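Long-range contacts in high affinity transport system protein p37 (Mycoplasma hyorhinis, PDB 3EKI), which binds thiamine diphosphate on the outer side of the cell membrane and is part of a high-affinity transport system: residues V50-L55 with P102-T107; K78-L83 with D94-K99; G217-K222 with A334-N339; F246-G251 with F302-S307. One frame throughout, in Å; residues are numbered along the deposited sequence.

How the interactions relate
The four contacts form two pairs. Interactions 1 and 2 share strand 97-103 and the parallel pair it makes with strand 45-51. Their centres are about 24 Å apart, and interaction 2 is nested along the chain inside the loop closed by interaction 1. Interactions 3 and 4 come later and belong to one mixed sheet. Their centres are about 10 Å apart, and strands 217-223 and 304-308 join them as neighbours. Interaction 4 is nested inside interaction 3. Interactions 1 and 3 lie on opposite sides of the chain's centre, about 28 Å apart between centres. This division is consistent with the two lobes of a periplasmic-binding-protein fold closing on thiamine diphosphate.

Interaction 1. Residues V50-L55 with P102-T107; sequences VSEAWL and PIQDFT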
loop_
_atom_site.group_PDB
_atom_site.type_symbol
_atom_site.label_atom_id
_atom_site.label_comp_id
_atom_site.label_asym_id
_atom_site.label_seq_id
_atom_site.Cartn_x
_atom_site.Cartn_y
_atom_site.Cartn_z
ATOM N N VAL A 50 -3.834 15.522 -2.399
ATOM C CA VAL A 50 -4.278 14.270 -3.005
ATOM C C VAL A 50 -3.570 14.113 -4.357
ATOM O O VAL A 50 -3.187 15.091 -4.977
ATOM C CB VAL A 50 -5.788 14.139 -3.239
ATOM C CG1 VAL A 50 -6.560 14.320 -1.940
ATOM C CG2 VAL A 50 -6.252 15.118 -4.310
ATOM N N SER A 51 -3.442 12.849 -4.754
ATOM C CA SER A 51 -2.716 12.575 -5.984
ATOM C C SER A 51 -3.330 13.301 -7.190
ATOM O O SER A 51 -4.535 13.204 -7.407
ATOM C CB SER A 51 -2.660 11.083 -6.308
ATOM O OG SER A 51 -2.104 10.955 -7.617
ATOM N N GLU A 52 -2.470 13.969 -7.931
ATOM C CA GLU A 52 -2.726 14.735 -9.127
ATOM C C GLU A 52 -3.333 13.834 -10.195
ATOM O O GLU A 52 -4.385 14.142 -10.748
ATOM C CB GLU A 52 -1.426 15.343 -9.617
ATOM C CG GLU A 52 -1.547 16.389 -10.716
ATOM C CD GLU A 52 -0.232 17.139 -10.875
ATOM O OE1 GLU A 52 0.571 16.721 -11.739
ATOM O OE2 GLU A 52 -0.013 18.123 -10.134
ATOM N N ALA A 53 -2.661 12.731 -10.468
ATOM C CA ALA A 53 -3.162 11.722 -11.385
ATOM C C ALA A 53 -4.563 11.278 -11.018
ATOM O O ALA A 53 -5.445 11.082 -11.857
ATOM C CB ALA A 53 -2.245 10.501 -11.367
ATOM N N TRP A 54 -4.798 11.084 -9.718
ATOM C CA TRP A 54 -6.108 10.580 -9.315
ATOM C C TRP A 54 -7.223 11.592 -9.569
ATOM O O TRP A 54 -8.301 11.242 -10.047
ATOM C CB TRP A 54 -6.106 10.198 -7.834
ATOM C CG TRP A 54 -7.400 9.604 -7.373
ATOM C CD1 TRP A 54 -7.814 8.309 -7.472
ATOM C CD2 TRP A 54 -8.471 10.305 -6.727
ATOM N NE1 TRP A 54 -9.068 8.149 -6.934
ATOM C CE2 TRP A 54 -9.487 9.372 -6.468
ATOM C CE3 TRP A 54 -8.638 11.644 -6.349
ATOM C CZ2 TRP A 54 -10.681 9.730 -5.840
ATOM C CZ3 TRP A 54 -9.819 12.004 -5.728
ATOM C CH2 TRP A 54 -10.810 11.047 -5.489
ATOM N N LEU A 55 -6.924 12.828 -9.215
ATOM C CA LEU A 55 -7.873 13.941 -9.221
ATOM C C LEU A 55 -8.299 14.265 -10.646
ATOM O O LEU A 55 -9.466 14.486 -10.958
ATOM C CB LEU A 55 -7.217 15.138 -8.550
ATOM C CG LEU A 55 -8.030 16.249 -7.910
ATOM C CD1 LEU A 55 -8.972 15.753 -6.822
ATOM C CD2 LEU A 55 -7.063 17.289 -7.331
ATOM N N PRO A 102 -3.890 19.170 -5.783
ATOM C CA PRO A 102 -3.186 18.045 -6.406
ATOM C C PRO A 102 -1.718 18.003 -6.013
ATOM O O PRO A 102 -1.062 19.035 -5.978
ATOM C CB PRO A 102 -3.273 18.328 -7.915
ATOM C CG PRO A 102 -3.447 19.804 -8.006
ATOM C CD PRO A 102 -4.288 20.156 -6.803
ATOM N N ILE A 103 -1.232 16.799 -5.745
ATOM C CA ILE A 103 0.175 16.586 -5.435
ATOM C C ILE A 103 0.791 15.532 -6.360
ATOM O O ILE A 103 0.241 14.442 -6.541
ATOM C CB ILE A 103 0.380 16.153 -3.974
ATOM C CG1 ILE A 103 -0.234 17.129 -2.962
ATOM C CG2 ILE A 103 1.859 15.929 -3.699
ATOM C CD1 ILE A 103 0.407 18.500 -3.022
ATOM N N GLN A 104 1.927 15.918 -6.921
ATOM C CA GLN A 104 2.548 15.115 -7.989
ATOM C C GLN A 104 2.981 13.744 -7.494
ATOM O O GLN A 104 2.741 12.726 -8.154
ATOM C CB GLN A 104 3.701 15.927 -8.591
ATOM C CG GLN A 104 3.336 17.351 -8.985
ATOM C CD GLN A 104 3.450 18.431 -7.935
ATOM O OE1 GLN A 104 2.477 18.841 -7.295
ATOM N NE2 GLN A 104 4.661 18.954 -7.736
ATOM N N ASP A 105 3.612 13.673 -6.325
ATOM C CA ASP A 105 4.060 12.399 -5.771
ATOM C C ASP A 105 4.423 12.566 -4.309
ATOM O O ASP A 105 4.374 13.676 -3.749
ATOM C CB ASP A 105 5.249 11.812 -6.523
ATOM C CG ASP A 105 6.486 12.662 -6.569
ATOM O OD1 ASP A 105 7.144 12.678 -7.637
ATOM O OD2 ASP A 105 6.845 13.338 -5.588
ATOM N N PHE A 106 4.778 11.470 -3.656
ATOM C CA PHE A 106 4.937 11.535 -2.207
ATOM C C PHE A 106 6.115 12.412 -1.802
ATOM O O PHE A 106 6.076 13.006 -0.725
ATOM C CB PHE A 106 5.103 10.154 -1.571
ATOM C CG PHE A 106 6.516 9.612 -1.544
ATOM C CD1 PHE A 106 7.309 9.693 -0.401
ATOM C CD2 PHE A 106 7.029 9.017 -2.679
ATOM C CE1 PHE A 106 8.601 9.197 -0.428
ATOM C CE2 PHE A 106 8.324 8.521 -2.704
ATOM C CZ PHE A 106 9.113 8.610 -1.574
ATOM N N THR A 107 7.186 12.468 -2.607
ATOM C CA THR A 107 8.283 13.338 -2.186
ATOM C C THR A 107 7.795 14.781 -2.067
ATOM O O THR A 107 8.129 15.513 -1.133
ATOM C CB THR A 107 9.474 13.308 -3.170
ATOM O OG1 THR A 107 9.033 13.846 -4.421
ATOM C CG2 THR A 107 9.896 11.886 -3.441
HETATM O O HOH W 1 0.022 12.157 -9.256
#
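Val-50 and Ser-51 pair with Pro-102 and Ile-103 at the ends of two parallel strands. The strands are 45-51 and 97-103, and helix 64-85 lies between them in the chain, a beta-alpha-beta crossover. The first strand runs straight into helix 52-55, with Ser-51 as the N-cap. The side chain of Ser-51 is about 10 Å from the bound thiamine diphosphate.

Backbone bonds hold the strand ends. Ile-103 N donates to Val-50 O at 2.7 Å. Glu-52 N donates to Ile-103 O at 3.1 Å, coming from above the carbonyl plane, 47° out of it. Pro-102 has no N-H, but its CA makes a C-H...O contact with Val-50 O at 3.3 Å.

Side-chain contacts lie beside this ladder. CB of Pro-102 is touched from two sources. Leu-55 CD2 reaches Pro-102 CB at 4.0 Å. Glu-52 CG, anti to the backbone N (chi1 -169°), meets the same carbon. The Glu-52 carboxylate lies beside Gln-104 in van der Waals contact, with Glu-52 OE2 3.6 Å from the aliphatic Gln-104 CG. The carboxylate and the Gln-104 amide are nearly parallel, their planes 15° apart. Ile-103 packs on Val-108 and Leu-109 of helix 106-115.

Capping and water bonds hold the start of helix 52-55. Ser-51 OG accepts a weak bond from Trp-54 N at 3.4 Å. One water ties the helix start to the other segment: it lies 2.9 Å from Ser-51 OG, accepts from Ala-53 N and donates to Gln-104 O.

Interaction 2. Residues K78-L83 with D94-K99; sequences KEFNKL and DDVDFK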
loop_
_atom_site.group_PDB
_atom_site.type_symbol
_atom_site.label_atom_id
_atom_site.label_comp_id
_atom_site.label_asym_id
_atom_site.label_seq_id
_atom_site.Cartn_x
_atom_site.Cartn_y
_atom_site.Cartn_z
ATOM N N LYS A 78 -18.884 19.206 7.300
ATOM C CA LYS A 78 -20.034 19.189 8.199
ATOM C C LYS A 78 -19.787 18.440 9.489
ATOM O O LYS A 78 -20.152 18.863 10.587
ATOM C CB LYS A 78 -21.259 18.614 7.471
ATOM C CG LYS A 78 -21.719 19.338 6.245
ATOM C CD LYS A 78 -21.969 20.821 6.469
ATOM C CE LYS A 78 -23.238 21.023 7.293
ATOM N NZ LYS A 78 -23.568 22.480 7.444
ATOM N N GLU A 79 -19.173 17.252 9.462
ATOM C CA GLU A 79 -18.882 16.501 10.668
ATOM C C GLU A 79 -17.833 17.191 11.528
ATOM O O GLU A 79 -17.989 17.239 12.737
ATOM C CB GLU A 79 -18.417 15.085 10.302
ATOM C CG GLU A 79 -18.004 14.196 11.458
ATOM C CD GLU A 79 -19.095 13.856 12.451
ATOM O OE1 GLU A 79 -20.269 13.900 12.042
ATOM O OE2 GLU A 79 -18.834 13.536 13.627
ATOM N N PHE A 80 -16.797 17.710 10.867
ATOM C CA PHE A 80 -15.746 18.402 11.605
ATOM C C PHE A 80 -16.388 19.535 12.422
ATOM O O PHE A 80 -16.026 19.690 13.580
ATOM C CB PHE A 80 -14.622 18.938 10.726
ATOM C CG PHE A 80 -13.622 19.835 11.437
ATOM C CD1 PHE A 80 -13.785 21.211 11.568
ATOM C CD2 PHE A 80 -12.495 19.273 12.007
ATOM C CE1 PHE A 80 -12.910 21.989 12.266
ATOM C CE2 PHE A 80 -11.562 20.043 12.669
ATOM C CZ PHE A 80 -11.781 21.398 12.767
ATOM N N ASN A 81 -17.162 20.368 11.729
ATOM C CA ASN A 81 -17.583 21.580 12.472
ATOM C C ASN A 81 -18.612 21.230 13.525
ATOM O O ASN A 81 -18.728 21.893 14.560
ATOM C CB ASN A 81 -18.055 22.669 11.507
ATOM C CG ASN A 81 -16.879 23.348 10.839
ATOM O OD1 ASN A 81 -16.025 23.990 11.436
ATOM N ND2 ASN A 81 -16.766 23.193 9.523
ATOM N N LYS A 82 -19.367 20.151 13.287
ATOM C CA LYS A 82 -20.261 19.681 14.359
ATOM C C LYS A 82 -19.495 19.302 15.601
ATOM O O LYS A 82 -19.821 19.690 16.716
ATOM C CB LYS A 82 -21.102 18.522 13.815
ATOM C CG LYS A 82 -22.100 17.962 14.824
ATOM C CD LYS A 82 -22.346 16.477 14.564
ATOM C CE LYS A 82 -22.538 15.685 15.850
ATOM N NZ LYS A 82 -21.516 14.596 15.989
ATOM N N LEU A 83 -18.426 18.510 15.443
ATOM C CA LEU A 83 -17.598 18.128 16.572
ATOM C C LEU A 83 -16.958 19.318 17.259
ATOM O O LEU A 83 -16.915 19.430 18.484
ATOM C CB LEU A 83 -16.460 17.212 16.093
ATOM C CG LEU A 83 -16.814 15.819 15.625
ATOM C CD1 LEU A 83 -15.505 15.072 15.368
ATOM C CD2 LEU A 83 -17.658 15.085 16.646
ATOM N N ASP A 94 -12.717 29.889 14.700
ATOM C CA ASP A 94 -13.406 30.003 13.432
ATOM C C ASP A 94 -13.769 28.593 12.918
ATOM O O ASP A 94 -13.028 27.617 13.060
ATOM C CB ASP A 94 -12.614 30.742 12.370
ATOM C CG ASP A 94 -12.345 32.201 12.644
ATOM O OD1 ASP A 94 -13.085 32.844 13.416
ATOM O OD2 ASP A 94 -11.364 32.708 12.053
ATOM N N ASP A 95 -14.959 28.540 12.318
ATOM C CA ASP A 95 -15.331 27.343 11.575
ATOM C C ASP A 95 -14.340 27.120 10.445
ATOM O O ASP A 95 -13.743 28.054 9.922
ATOM C CB ASP A 95 -16.742 27.473 11.020
ATOM C CG ASP A 95 -17.835 27.236 12.038
ATOM O OD1 ASP A 95 -17.609 26.869 13.201
ATOM O OD2 ASP A 95 -19.022 27.416 11.684
ATOM N N VAL A 96 -14.174 25.858 10.029
ATOM C CA VAL A 96 -13.147 25.461 9.090
ATOM C C VAL A 96 -13.727 24.999 7.758
ATOM O O VAL A 96 -14.697 24.240 7.740
ATOM C CB VAL A 96 -12.304 24.331 9.705
ATOM C CG1 VAL A 96 -11.190 23.927 8.766
ATOM C CG2 VAL A 96 -11.731 24.828 11.034
ATOM N N ASP A 97 -13.112 25.463 6.687
ATOM C CA ASP A 97 -13.370 25.015 5.324
ATOM C C ASP A 97 -12.342 23.962 4.908
ATOM O O ASP A 97 -11.176 24.046 5.296
ATOM C CB ASP A 97 -13.266 26.156 4.317
ATOM C CG ASP A 97 -13.663 25.719 2.919
ATOM O OD1 ASP A 97 -14.632 24.937 2.830
ATOM O OD2 ASP A 97 -13.019 26.131 1.938
ATOM N N PHE A 98 -12.757 22.973 4.123
ATOM C CA PHE A 98 -11.832 21.934 3.675
ATOM C C PHE A 98 -11.742 21.868 2.150
ATOM O O PHE A 98 -12.778 21.912 1.482
ATOM C CB PHE A 98 -12.268 20.576 4.214
ATOM C CG PHE A 98 -12.098 20.485 5.727
ATOM C CD1 PHE A 98 -13.084 20.954 6.578
ATOM C CD2 PHE A 98 -10.934 19.917 6.267
ATOM C CE1 PHE A 98 -12.935 20.877 7.950
ATOM C CE2 PHE A 98 -10.790 19.828 7.626
ATOM C CZ PHE A 98 -11.794 20.281 8.471
ATOM N N LYS A 99 -10.503 21.760 1.688
ATOM C CA LYS A 99 -10.159 21.826 0.277
ATOM C C LYS A 99 -9.166 20.694 -0.024
ATOM O O LYS A 99 -8.658 20.126 0.926
ATOM C CB LYS A 99 -9.558 23.174 -0.121
ATOM C CG LYS A 99 -10.416 24.377 0.248
ATOM C CD LYS A 99 -9.758 25.638 -0.302
ATOM C CE LYS A 99 -9.553 26.691 0.772
ATOM N NZ LYS A 99 -8.590 27.739 0.313
#
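Phe-80 reaches from helix 64-85 to Phe-98 and Val-96. Its CB starts the contact, with Phe-80 CB 3.8 Å from Phe-98 CE1. Being anti to the backbone N (chi1 171°), Phe-80 CG comes closer, with Phe-98 CZ 3.5 Å away over one face of the Phe-80 ring. CD1 meets Phe-98 CE1, and CD2 meets Phe-98 CZ. The two rings make an edge-to-face pair, the edge of Phe-98 toward the face of Phe-80, with planes at 70°. Further out, Phe-80 CE1 packs tightly on Val-96 CG2 at 3.3 Å. CZ also meets this methyl.

This is the helix of a beta-alpha-beta unit packing on its second strand, 97-103, and on the loop leading into it. Phe-80 also touches Leu-359, Ile-360 and Thr-363 of helix 354-369.

Asn-81, one residue on, makes the polar contact. Asn-81 OD1 accepts from Val-96 N at 3.0 Å on a lone pair, in the carbonyl plane. Asn-81 ND2 donates to Val-96 O at 2.9 Å, and this oxygen lies in the amide plane. The two bonds grip both backbone polar atoms of Val-96 and fix the rotation of the amide. ND2 makes a further weak bond to Lys-77 O.

Interaction 3. Residues G217-K222 with A334-N339; sequences GMIWIK and ALIVTN
Ile-219 faces both Leu-335 and Ile-336 across an antiparallel strand pair. This is a classic beta bulge, and the register shifts by one residue between Ile-219 and Trp-220. Strand 331-337 is an outermost strand of the mixed sheet, beside strand 217-223. The Gly-217 end of the pair is about 7 Å from bound thiamine diphosphate.

The tight part is made of backbone bonds and the glycine end. Ile-219 N donates to Ile-336 O at 2.9 Å, nearly along the C=O axis (177°). Ile-219 O accepts from Leu-335 N at 2.8 Å. At the far end Gly-217 O accepts from Thr-338 N, from 50° above the carbonyl plane. Gly-217 has no side chain, and Thr-338 CG2 sits 3.5 Å from its C atom. On the face with Trp-220, Met-218 CE lies over one face of the Trp-220 indole, toward its rim, and reaches Ala-334 CB at 3.6 Å.

The looser side is that of Leu-335, which is partly exposed. Here the contacts are apolar. Leu-335 CD2 meets Ile-219 CG2 at 4.0 Å, and the two side chains lie side by side, pointing the same way. Ile-221 crosses Leu-335 at about a right angle. Beyond them Leu-335 touches Trp-235, and Ile-221 packs on Leu-228 and Ile-231, all of helix 225-236.

The hydroxyl of Thr-338 lies between its backbone N and carbonyl carbon (chi1 72°). OG1 accepts from Gly-217 N at 2.9 Å and donates to Asn-339 O at 2.8 Å. Its proton direction is thus set, and a side chain does the work of a backbone acceptor where Gly-217 N is buried.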
loop_
_atom_site.group_PDB
_atom_site.type_symbol
_atom_site.label_atom_id
_atom_site.label_comp_id
_atom_site.label_asym_id
_atom_site.label_seq_id
_atom_site.Cartn_x
_atom_site.Cartn_y
_atom_site.Cartn_z
ATOM N N GLY A 217 4.140 -7.171 0.903
ATOM C CA GLY A 217 4.510 -7.427 -0.456
ATOM C C GLY A 217 4.410 -8.940 -0.731
ATOM O O GLY A 217 4.037 -9.714 0.147
ATOM N N MET A 218 4.731 -9.264 -1.977
ATOM C CA MET A 218 4.731 -10.689 -2.341
ATOM C C MET A 218 5.698 -10.903 -3.483
ATOM O O MET A 218 6.015 -9.983 -4.230
ATOM C CB MET A 218 3.346 -11.155 -2.730
ATOM C CG MET A 218 2.778 -10.548 -3.985
ATOM S SD MET A 218 1.126 -11.152 -4.356
ATOM C CE MET A 218 1.471 -12.835 -4.824
ATOM N N ILE A 219 6.170 -12.133 -3.612
ATOM C CA ILE A 219 7.031 -12.522 -4.709
ATOM C C ILE A 219 6.279 -13.532 -5.594
ATOM O O ILE A 219 5.855 -14.535 -5.040
ATOM C CB ILE A 219 8.350 -13.147 -4.219
ATOM C CG1 ILE A 219 9.141 -12.182 -3.324
ATOM C CG2 ILE A 219 9.202 -13.644 -5.375
ATOM C CD1 ILE A 219 10.395 -12.701 -2.690
ATOM N N TRP A 220 6.193 -13.201 -6.854
ATOM C CA TRP A 220 5.630 -14.028 -7.904
ATOM C C TRP A 220 6.735 -14.744 -8.668
ATOM O O TRP A 220 7.824 -14.218 -8.829
ATOM C CB TRP A 220 4.884 -13.191 -8.920
ATOM C CG TRP A 220 3.696 -12.431 -8.482
ATOM C CD1 TRP A 220 3.673 -11.136 -8.016
ATOM C CD2 TRP A 220 2.335 -12.881 -8.445
ATOM N NE1 TRP A 220 2.389 -10.764 -7.707
ATOM C CE2 TRP A 220 1.546 -11.818 -7.961
ATOM C CE3 TRP A 220 1.708 -14.088 -8.788
ATOM C CZ2 TRP A 220 0.170 -11.903 -7.800
ATOM C CZ3 TRP A 220 0.335 -14.150 -8.617
ATOM C CH2 TRP A 220 -0.424 -13.081 -8.131
ATOM N N ILE A 221 6.380 -15.927 -9.186
ATOM C CA ILE A 221 7.179 -16.660 -10.150
ATOM C C ILE A 221 6.309 -17.047 -11.338
ATOM O O ILE A 221 5.098 -17.184 -11.199
ATOM C CB ILE A 221 7.866 -17.869 -9.508
ATOM C CG1 ILE A 221 6.915 -18.907 -8.942
ATOM C CG2 ILE A 221 8.844 -17.355 -8.424
ATOM C CD1 ILE A 221 7.605 -20.189 -8.490
ATOM N N LYS A 222 6.990 -17.159 -12.489
ATOM C CA LYS A 222 6.268 -17.453 -13.732
ATOM C C LYS A 222 7.102 -18.378 -14.597
ATOM O O LYS A 222 8.305 -18.169 -14.664
ATOM C CB LYS A 222 5.962 -16.184 -14.503
ATOM C CG LYS A 222 5.373 -16.386 -15.876
ATOM C CD LYS A 222 5.992 -15.682 -17.021
ATOM C CE LYS A 222 7.454 -15.335 -17.009
ATOM N NZ LYS A 222 7.911 -14.670 -18.229
ATOM N N ALA A 334 2.128 -17.268 -6.779
ATOM C CA ALA A 334 2.789 -16.721 -5.620
ATOM C C ALA A 334 3.811 -17.712 -5.063
ATOM O O ALA A 334 3.493 -18.892 -4.885
ATOM C CB ALA A 334 1.758 -16.373 -4.558
ATOM N N LEU A 335 4.996 -17.209 -4.756
ATOM C CA LEU A 335 6.024 -17.988 -4.076
ATOM C C LEU A 335 6.007 -17.809 -2.573
ATOM O O LEU A 335 6.007 -18.759 -1.779
ATOM C CB LEU A 335 7.383 -17.610 -4.664
ATOM C CG LEU A 335 8.599 -18.227 -3.958
ATOM C CD1 LEU A 335 8.691 -19.696 -4.258
ATOM C CD2 LEU A 335 9.830 -17.443 -4.394
ATOM N N ILE A 336 5.972 -16.546 -2.120
ATOM C CA ILE A 336 5.990 -16.227 -0.714
ATOM C C ILE A 336 5.530 -14.771 -0.556
ATOM O O ILE A 336 5.716 -14.005 -1.506
ATOM C CB ILE A 336 7.380 -16.424 -0.090
ATOM C CG1 ILE A 336 7.423 -16.417 1.433
ATOM C CG2 ILE A 336 8.375 -15.431 -0.669
ATOM C CD1 ILE A 336 8.702 -16.949 2.033
ATOM N N VAL A 337 4.916 -14.463 0.577
ATOM C CA VAL A 337 4.635 -13.042 0.855
ATOM C C VAL A 337 5.722 -12.490 1.767
ATOM O O VAL A 337 6.690 -13.182 2.121
ATOM C CB VAL A 337 3.246 -12.803 1.444
ATOM C CG1 VAL A 337 2.224 -13.326 0.418
ATOM C CG2 VAL A 337 3.029 -13.418 2.802
ATOM N N THR A 338 5.607 -11.236 2.180
ATOM C CA THR A 338 6.626 -10.644 3.036
ATOM C C THR A 338 6.109 -10.441 4.456
ATOM O O THR A 338 4.986 -10.778 4.792
ATOM C CB THR A 338 7.109 -9.286 2.507
ATOM O OG1 THR A 338 6.073 -8.287 2.711
ATOM C CG2 THR A 338 7.411 -9.305 1.015
ATOM N N ASN A 339 6.964 -9.866 5.302
ATOM C CA ASN A 339 6.617 -9.411 6.633
ATOM C C ASN A 339 5.705 -8.187 6.473
ATOM O O ASN A 339 5.711 -7.564 5.419
ATOM C CB ASN A 339 7.856 -9.077 7.444
ATOM C CG ASN A 339 8.790 -10.241 7.696
ATOM O OD1 ASN A 339 8.350 -11.379 7.795
ATOM N ND2 ASN A 339 10.077 -9.929 7.804
#

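Interaction 4. Residues F246-G251 with F302-S307; sequences FGILHG and FHIAFS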
loop_
_atom_site.group_PDB
_atom_site.type_symbol
_atom_site.label_atom_id
_atom_site.label_comp_id
_atom_site.label_asym_id
_atom_site.label_seq_id
_atom_site.Cartn_x
_atom_site.Cartn_y
_atom_site.Cartn_z
ATOM N N PHE A 246 17.084 -15.988 -13.120
ATOM C CA PHE A 246 15.787 -16.159 -13.779
ATOM C C PHE A 246 15.162 -14.807 -14.102
ATOM O O PHE A 246 14.225 -14.717 -14.897
ATOM C CB PHE A 246 14.837 -17.017 -12.937
ATOM C CG PHE A 246 15.152 -18.509 -13.076
ATOM C CD1 PHE A 246 14.808 -19.147 -14.258
ATOM C CD2 PHE A 246 15.756 -19.198 -12.050
ATOM C CE1 PHE A 246 15.072 -20.505 -14.393
ATOM C CE2 PHE A 246 16.018 -20.546 -12.178
ATOM C CZ PHE A 246 15.677 -21.175 -13.349
ATOM N N GLY A 247 15.691 -13.741 -13.490
ATOM C CA GLY A 247 15.293 -12.388 -13.844
ATOM C C GLY A 247 14.240 -11.853 -12.895
ATOM O O GLY A 247 13.148 -12.414 -12.803
ATOM N N ILE A 248 14.551 -10.755 -12.207
ATOM C CA ILE A 248 13.639 -10.191 -11.226
ATOM C C ILE A 248 13.094 -8.827 -11.639
ATOM O O ILE A 248 13.850 -7.883 -11.888
ATOM C CB ILE A 248 14.374 -10.053 -9.888
ATOM C CG1 ILE A 248 14.855 -11.375 -9.301
ATOM C CG2 ILE A 248 13.502 -9.301 -8.887
ATOM C CD1 ILE A 248 15.783 -11.243 -8.113
ATOM N N LEU A 249 11.782 -8.741 -11.686
ATOM C CA LEU A 249 11.074 -7.470 -11.853
ATOM C C LEU A 249 10.779 -6.861 -10.491
ATOM O O LEU A 249 10.393 -7.575 -9.567
ATOM C CB LEU A 249 9.747 -7.660 -12.543
ATOM C CG LEU A 249 9.696 -8.256 -13.933
ATOM C CD1 LEU A 249 8.260 -8.186 -14.448
ATOM C CD2 LEU A 249 10.645 -7.540 -14.891
ATOM N N HIS A 250 10.944 -5.545 -10.382
ATOM C CA HIS A 250 10.802 -4.854 -9.125
ATOM C C HIS A 250 10.283 -3.439 -9.350
ATOM O O HIS A 250 10.259 -2.985 -10.493
ATOM C CB HIS A 250 12.200 -4.834 -8.464
ATOM C CG HIS A 250 13.218 -4.181 -9.345
ATOM N ND1 HIS A 250 13.379 -2.806 -9.316
ATOM C CD2 HIS A 250 14.086 -4.601 -10.294
ATOM C CE1 HIS A 250 14.306 -2.431 -10.184
ATOM N NE2 HIS A 250 14.766 -3.516 -10.807
ATOM N N GLY A 251 9.916 -2.752 -8.274
ATOM C CA GLY A 251 9.574 -1.327 -8.351
ATOM C C GLY A 251 10.789 -0.467 -8.052
ATOM O O GLY A 251 11.966 -0.867 -8.066
ATOM N N PHE A 302 12.391 -12.726 -17.876
ATOM C CA PHE A 302 12.077 -12.463 -16.491
ATOM C C PHE A 302 11.043 -13.468 -15.968
ATOM O O PHE A 302 10.028 -13.708 -16.639
ATOM C CB PHE A 302 11.589 -11.009 -16.304
ATOM C CG PHE A 302 12.808 -10.105 -16.560
ATOM C CD1 PHE A 302 13.623 -9.744 -15.518
ATOM C CD2 PHE A 302 13.091 -9.700 -17.846
ATOM C CE1 PHE A 302 14.748 -8.985 -15.763
ATOM C CE2 PHE A 302 14.216 -8.947 -18.117
ATOM C CZ PHE A 302 15.041 -8.641 -17.057
ATOM N N HIS A 303 11.305 -14.012 -14.780
ATOM C CA HIS A 303 10.426 -15.020 -14.189
ATOM C C HIS A 303 10.078 -14.810 -12.729
ATOM O O HIS A 303 9.359 -15.624 -12.151
ATOM C CB HIS A 303 11.065 -16.422 -14.315
ATOM C CG HIS A 303 11.369 -16.764 -15.745
ATOM N ND1 HIS A 303 12.522 -16.370 -16.370
ATOM C CD2 HIS A 303 10.661 -17.457 -16.673
ATOM C CE1 HIS A 303 12.527 -16.810 -17.634
ATOM N NE2 HIS A 303 11.401 -17.472 -17.839
ATOM N N ILE A 304 10.561 -13.717 -12.122
ATOM C CA ILE A 304 10.259 -13.381 -10.740
ATOM C C ILE A 304 9.759 -11.944 -10.692
ATOM O O ILE A 304 10.293 -11.146 -11.468
ATOM C CB ILE A 304 11.507 -13.600 -9.878
ATOM C CG1 ILE A 304 11.997 -15.062 -9.937
ATOM C CG2 ILE A 304 11.301 -13.146 -8.448
ATOM C CD1 ILE A 304 13.481 -15.168 -9.669
ATOM N N ALA A 305 8.773 -11.640 -9.864
ATOM C CA ALA A 305 8.335 -10.254 -9.756
ATOM C C ALA A 305 7.868 -9.912 -8.349
ATOM O O ALA A 305 7.327 -10.746 -7.620
ATOM C CB ALA A 305 7.218 -9.926 -10.731
ATOM N N PHE A 306 8.105 -8.645 -7.974
ATOM C CA PHE A 306 7.626 -8.139 -6.699
ATOM C C PHE A 306 6.332 -7.349 -6.880
ATOM O O PHE A 306 6.234 -6.633 -7.874
ATOM C CB PHE A 306 8.668 -7.215 -6.087
ATOM C CG PHE A 306 10.047 -7.784 -5.849
ATOM C CD1 PHE A 306 10.250 -9.161 -5.817
ATOM C CD2 PHE A 306 11.118 -6.929 -5.631
ATOM C CE1 PHE A 306 11.529 -9.649 -5.585
ATOM C CE2 PHE A 306 12.379 -7.427 -5.430
ATOM C CZ PHE A 306 12.580 -8.793 -5.377
ATOM N N SER A 307 5.421 -7.493 -5.917
ATOM C CA SER A 307 4.250 -6.617 -5.922
ATOM C C SER A 307 3.667 -6.515 -4.535
ATOM O O SER A 307 4.040 -7.219 -3.595
ATOM C CB SER A 307 3.174 -7.127 -6.879
ATOM O OG SER A 307 2.470 -8.190 -6.265
#
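Phe-306 carries Leu-249 O and Ile-248 CG2 over one face of its ring. Ile-248 CG2 makes a CH-pi contact, 3.7 Å from Phe-306 CZ. At the other end, Phe-246 turns its edge toward the face of His-303 in an offset edge-to-face pair with planes at 84°. The edge of His-303 meets Phe-246 O. Its ND1 donates to this oxygen at 2.8 Å, in the ring plane and on a lone pair, which fixes the turn of the imidazole. Phe-302 has Ile-248 N at its edge. Its CD1 lies 3.4 Å from Gly-247 C, and Leu-249 CD2 comes in obliquely.

Gly-247 is the first residue after helix 240-245 to leave helical angles, with positive phi (97°). There a CB would jam against Phe-246 O and clash with Phe-302 CD1. Gly-247 O accepts two bonds, from His-303 N at 3.1 Å and from Ile-304 N at 3.0 Å. The ladder continues with Leu-249 N to Ile-304 O at 2.8 Å and Phe-306 N to Leu-249 O at 3.0 Å.

Strands 248-250 and 304-308 run parallel inside a five-stranded mixed sheet. Its strand order, with 217-223 antiparallel to its neighbours, is consistent with a lobe of the type II periplasmic-binding-protein fold.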